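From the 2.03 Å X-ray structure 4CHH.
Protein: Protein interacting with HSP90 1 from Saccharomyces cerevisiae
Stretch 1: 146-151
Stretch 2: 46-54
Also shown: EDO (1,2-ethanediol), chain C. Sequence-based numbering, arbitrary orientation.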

ATOM      1  N   ARG A 146      -9.804  -4.405   0.845  1.00 17.51           N
ATOM      2  CA  ARG A 146      -9.595  -5.730   0.289  1.00 17.58           C
ATOM      3  C   ARG A 146      -9.821  -6.866   1.302  1.00 20.97           C
ATOM      4  O   ARG A 146     -10.236  -7.935   0.870  1.00 21.81           O
ATOM      5  CB  ARG A 146      -8.227  -5.861  -0.412  1.00 18.19           C
ATOM      6  CG  ARG A 146      -6.992  -5.943   0.491  1.00 21.90           C
ATOM      7  CD  ARG A 146      -5.909  -6.797  -0.192  1.00 27.10           C
ATOM      8  NE  ARG A 146      -6.278  -8.219  -0.252  1.00 25.40           N
ATOM      9  CZ  ARG A 146      -6.115  -9.014  -1.311  1.00 25.17           C
ATOM     10  NH1 ARG A 146      -5.565  -8.549  -2.423  1.00 14.86           N
ATOM     11  NH2 ARG A 146      -6.497 -10.285  -1.258  1.00 22.03           N
ATOM     12  N   ASP A 147      -9.616  -6.632   2.615  1.00 14.75           N
ATOM     13  CA  ASP A 147      -9.770  -7.700   3.587  1.00 14.81           C
ATOM     14  C   ASP A 147     -10.791  -7.425   4.700  1.00 19.48           C
ATOM     15  O   ASP A 147     -10.869  -8.230   5.622  1.00 19.39           O
ATOM     16  CB  ASP A 147      -8.386  -8.041   4.183  1.00 16.85           C
ATOM     17  CG  ASP A 147      -7.567  -8.880   3.215  1.00 20.14           C
ATOM     18  OD1 ASP A 147      -7.984 -10.027   2.926  1.00 23.24           O
ATOM     19  OD2 ASP A 147      -6.553  -8.362   2.680  1.00 20.44           O
ATOM     20  N   SER A 148     -11.638  -6.376   4.578  1.00 17.18           N
ATOM     21  CA  SER A 148     -12.659  -5.995   5.592  1.00 16.87           C
ATOM     22  C   SER A 148     -12.071  -5.897   7.007  1.00 18.03           C
ATOM     23  O   SER A 148     -12.631  -6.437   7.955  1.00 16.26           O
ATOM     24  CB  SER A 148     -13.846  -6.951   5.600  1.00 17.93           C
ATOM     25  OG  SER A 148     -14.580  -6.762   4.410  1.00 18.62           O
ATOM     26  N   VAL A 149     -10.956  -5.180   7.139  1.00 15.33           N
ATOM     27  CA  VAL A 149     -10.316  -4.957   8.434  1.00 13.69           C
ATOM     28  C   VAL A 149     -10.455  -3.503   8.777  1.00 17.27           C
ATOM     29  O   VAL A 149     -10.757  -2.708   7.901  1.00 16.03           O
ATOM     30  CB  VAL A 149      -8.815  -5.419   8.448  1.00 16.65           C
ATOM     31  CG1 VAL A 149      -8.709  -6.927   8.207  1.00 15.26           C
ATOM     32  CG2 VAL A 149      -7.944  -4.630   7.449  1.00 15.91           C
ATOM     33  N   VAL A 150     -10.243  -3.146  10.054  1.00 15.79           N
ATOM     34  CA  VAL A 150     -10.257  -1.751  10.499  1.00 15.79           C
ATOM     35  C   VAL A 150      -8.881  -1.533  11.105  1.00 17.15           C
ATOM     36  O   VAL A 150      -8.483  -2.320  11.961  1.00 16.09           O
ATOM     37  CB  VAL A 150     -11.444  -1.397  11.452  1.00 20.17           C
ATOM     38  CG1 VAL A 150     -11.328   0.046  11.968  1.00 19.41           C
ATOM     39  CG2 VAL A 150     -12.801  -1.609  10.747  1.00 20.25           C
ATOM     40  N   LEU A 151      -8.110  -0.555  10.586  1.00 13.63           N
ATOM     41  CA  LEU A 151      -6.737  -0.300  11.075  1.00 13.74           C
ATOM     42  C   LEU A 151      -6.675   1.016  11.838  1.00 18.29           C
ATOM     43  O   LEU A 151      -7.394   1.938  11.496  1.00 17.90           O
ATOM     44  CB  LEU A 151      -5.715  -0.313   9.904  1.00 12.68           C
ATOM     45  CG  LEU A 151      -5.703  -1.623   9.033  1.00 13.26           C
ATOM     46  CD1 LEU A 151      -4.788  -1.481   7.822  1.00 12.52           C
ATOM     47  CD2 LEU A 151      -5.348  -2.843   9.844  1.00 11.44           C
TER
HETATM   48  C1  EDO C1185      -9.673 -11.542   7.179  1.00 23.10           C
HETATM   49  O1  EDO C1185     -10.762 -11.750   6.304  1.00 21.73           O
HETATM   50  C2  EDO C1185      -9.849 -10.214   7.901  1.00 28.29           C
HETATM   51  O2  EDO C1185     -11.144 -10.040   8.401  1.00 31.44           O
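Stretch 2 46-54: SANGPEKLQ

Stretch 2 runs antiparallel to stretch 1, pairing as a strand over Ser 46 and Ala 47 and then turning into a loop. Ser 46 and Val 150 form the hydrogen-bonded pair of the ladder: Val 150 N donates to Ser 46 O at 2.8 Å, whereas the return bond, Ser 46 N to Val 150 O, is weak at 3.5 Å. Next along, Val 149 and Ala 47 form a non-hydrogen-bonded pair, with CA atoms 4.4 Å apart. The ladder's line of bonds is continued by Asn 48 N, which donates to Ser 148 O at 2.8 Å; Ser 148 itself has left the helix with positive phi.

The two sheet faces differ in character. On one, Val 149 CG1 packs 3.9 Å from Leu 53 CD1 and 4.4 Å from Ala 47 CB, an apolar cluster suited to the buried valine. On the other, the exposed Val 150 lies beside Ser 46, whose OG accepts from Asn 48 ND2 at 3.3 Å.

Beyond the strand, ethanediol accepts from two loop amides: Gly 49 N to O2 at 2.8 Å and Glu 51 N to O1 at 3.0 Å. Glycine suits this place because an ideal CB would lie 2.6 Å from Asp 147 O, a clash; it would also collide with ethanediol O1, probably a molecule from the crystallisation liquor. A water donates to both Asp 147 OD1 and Glu 51 OE1, each at 2.8 Å, bridging two like charges.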

ATOM      1  N   SER A  46     -10.270  -4.281  14.181  1.00 21.43           N
ATOM      2  CA  SER A  46     -11.320  -5.291  14.004  1.00 21.66           C
ATOM      3  C   SER A  46     -11.173  -5.937  12.647  1.00 23.11           C
ATOM      4  O   SER A  46     -10.556  -5.353  11.777  1.00 20.34           O
ATOM      5  CB  SER A  46     -12.714  -4.688  14.197  1.00 24.86           C
ATOM      6  OG  SER A  46     -12.977  -3.728  13.198  1.00 29.50           O
ATOM      7  N   ALA A  47     -11.682  -7.168  12.502  1.00 21.03           N
ATOM      8  CA  ALA A  47     -11.600  -8.001  11.310  1.00 21.46           C
ATOM      9  C   ALA A  47     -12.990  -8.577  11.051  1.00 27.20           C
ATOM     10  O   ALA A  47     -13.483  -9.371  11.842  1.00 30.05           O
ATOM     11  CB  ALA A  47     -10.571  -9.110  11.538  1.00 21.75           C
ATOM     12  N   ASN A  48     -13.646  -8.125   9.995  1.00 20.62           N
ATOM     13  CA  ASN A  48     -15.018  -8.500   9.702  1.00 19.16           C
ATOM     14  C   ASN A  48     -15.076  -9.275   8.374  1.00 20.90           C
ATOM     15  O   ASN A  48     -16.130  -9.353   7.739  1.00 22.81           O
ATOM     16  CB  ASN A  48     -15.870  -7.182   9.681  1.00 21.64           C
ATOM     17  CG  ASN A  48     -15.687  -6.367  10.973  1.00 47.06           C
ATOM     18  OD1 ASN A  48     -16.318  -6.639  12.008  1.00 47.27           O
ATOM     19  ND2 ASN A  48     -14.729  -5.433  10.991  1.00 31.80           N
ATOM     20  N   GLY A  49     -13.937  -9.810   7.961  1.00 15.42           N
ATOM     21  CA  GLY A  49     -13.793 -10.511   6.687  1.00 15.09           C
ATOM     22  C   GLY A  49     -14.115 -11.992   6.685  1.00 16.29           C
ATOM     23  O   GLY A  49     -14.604 -12.523   7.676  1.00 14.86           O
ATOM     24  N   PRO A  50     -13.854 -12.695   5.554  1.00 13.16           N
ATOM     25  CA  PRO A  50     -14.156 -14.141   5.499  1.00 12.15           C
ATOM     26  C   PRO A  50     -13.162 -14.996   6.289  1.00 16.78           C
ATOM     27  O   PRO A  50     -13.351 -16.193   6.391  1.00 17.75           O
ATOM     28  CB  PRO A  50     -14.036 -14.459   4.011  1.00 13.02           C
ATOM     29  CG  PRO A  50     -13.025 -13.464   3.495  1.00 16.87           C
ATOM     30  CD  PRO A  50     -13.267 -12.210   4.284  1.00 12.98           C
ATOM     31  N   GLU A  51     -12.087 -14.408   6.791  1.00 14.94           N
ATOM     32  CA  GLU A  51     -11.053 -15.182   7.491  1.00 14.36           C
ATOM     33  C   GLU A  51     -10.838 -14.667   8.915  1.00 18.44           C
ATOM     34  O   GLU A  51     -11.188 -13.537   9.222  1.00 17.54           O
ATOM     35  CB  GLU A  51      -9.741 -15.166   6.700  1.00 14.52           C
ATOM     36  CG  GLU A  51      -9.865 -15.892   5.367  1.00 16.77           C
ATOM     37  CD  GLU A  51      -8.936 -15.429   4.259  1.00 34.81           C
ATOM     38  OE1 GLU A  51      -8.317 -14.349   4.386  1.00 28.73           O
ATOM     39  OE2 GLU A  51      -8.798 -16.180   3.271  1.00 29.14           O
ATOM     40  N   LYS A  52     -10.295 -15.518   9.787  1.00 15.54           N
ATOM     41  CA  LYS A  52     -10.090 -15.129  11.181  1.00 16.47           C
ATOM     42  C   LYS A  52      -8.737 -14.460  11.411  1.00 19.69           C
ATOM     43  O   LYS A  52      -7.688 -14.986  11.027  1.00 17.72           O
ATOM     44  CB  LYS A  52     -10.215 -16.340  12.119  1.00 18.79           C
ATOM     45  CG  LYS A  52     -11.525 -17.110  11.991  1.00 19.69           C
ATOM     46  CD  LYS A  52     -11.452 -18.393  12.810  1.00 28.93           C
ATOM     47  CE  LYS A  52     -12.435 -19.437  12.352  1.00 37.70           C
ATOM     48  NZ  LYS A  52     -12.234 -20.727  13.064  1.00 54.20           N
ATOM     49  N   LEU A  53      -8.786 -13.291  12.034  1.00 18.44           N
ATOM     50  CA  LEU A  53      -7.624 -12.514  12.476  1.00 18.63           C
ATOM     51  C   LEU A  53      -7.848 -12.168  13.940  1.00 23.80           C
ATOM     52  O   LEU A  53      -9.000 -12.132  14.378  1.00 24.02           O
ATOM     53  CB  LEU A  53      -7.392 -11.251  11.626  1.00 17.61           C
ATOM     54  CG  LEU A  53      -6.993 -11.421  10.128  1.00 22.15           C
ATOM     55  CD1 LEU A  53      -6.711 -10.048   9.496  1.00 22.07           C
ATOM     56  CD2 LEU A  53      -5.761 -12.330   9.954  1.00 20.12           C
ATOM     57  N   GLN A  54      -6.772 -11.997  14.702  1.00 20.59           N
ATOM     58  CA  GLN A  54      -6.851 -11.612  16.118  1.00 20.65           C
ATOM     59  C   GLN A  54      -6.809 -10.085  16.260  1.00 22.06           C
ATOM     60  O   GLN A  54      -5.823  -9.470  15.856  1.00 19.38           O
ATOM     61  CB  GLN A  54      -5.682 -12.239  16.917  1.00 22.13           C
ATOM     62  CG  GLN A  54      -5.616 -13.753  16.847  1.00 34.12           C
ATOM     63  CD  GLN A  54      -4.501 -14.301  17.699  1.00 57.86           C
ATOM     64  OE1 GLN A  54      -3.325 -13.943  17.550  1.00 50.26           O
ATOM     65  NE2 GLN A  54      -4.850 -15.189  18.610  1.00 57.36           N
TER
HETATM   66  O   HOH W   1      -9.709 -11.989   3.925  1.00 18.26           O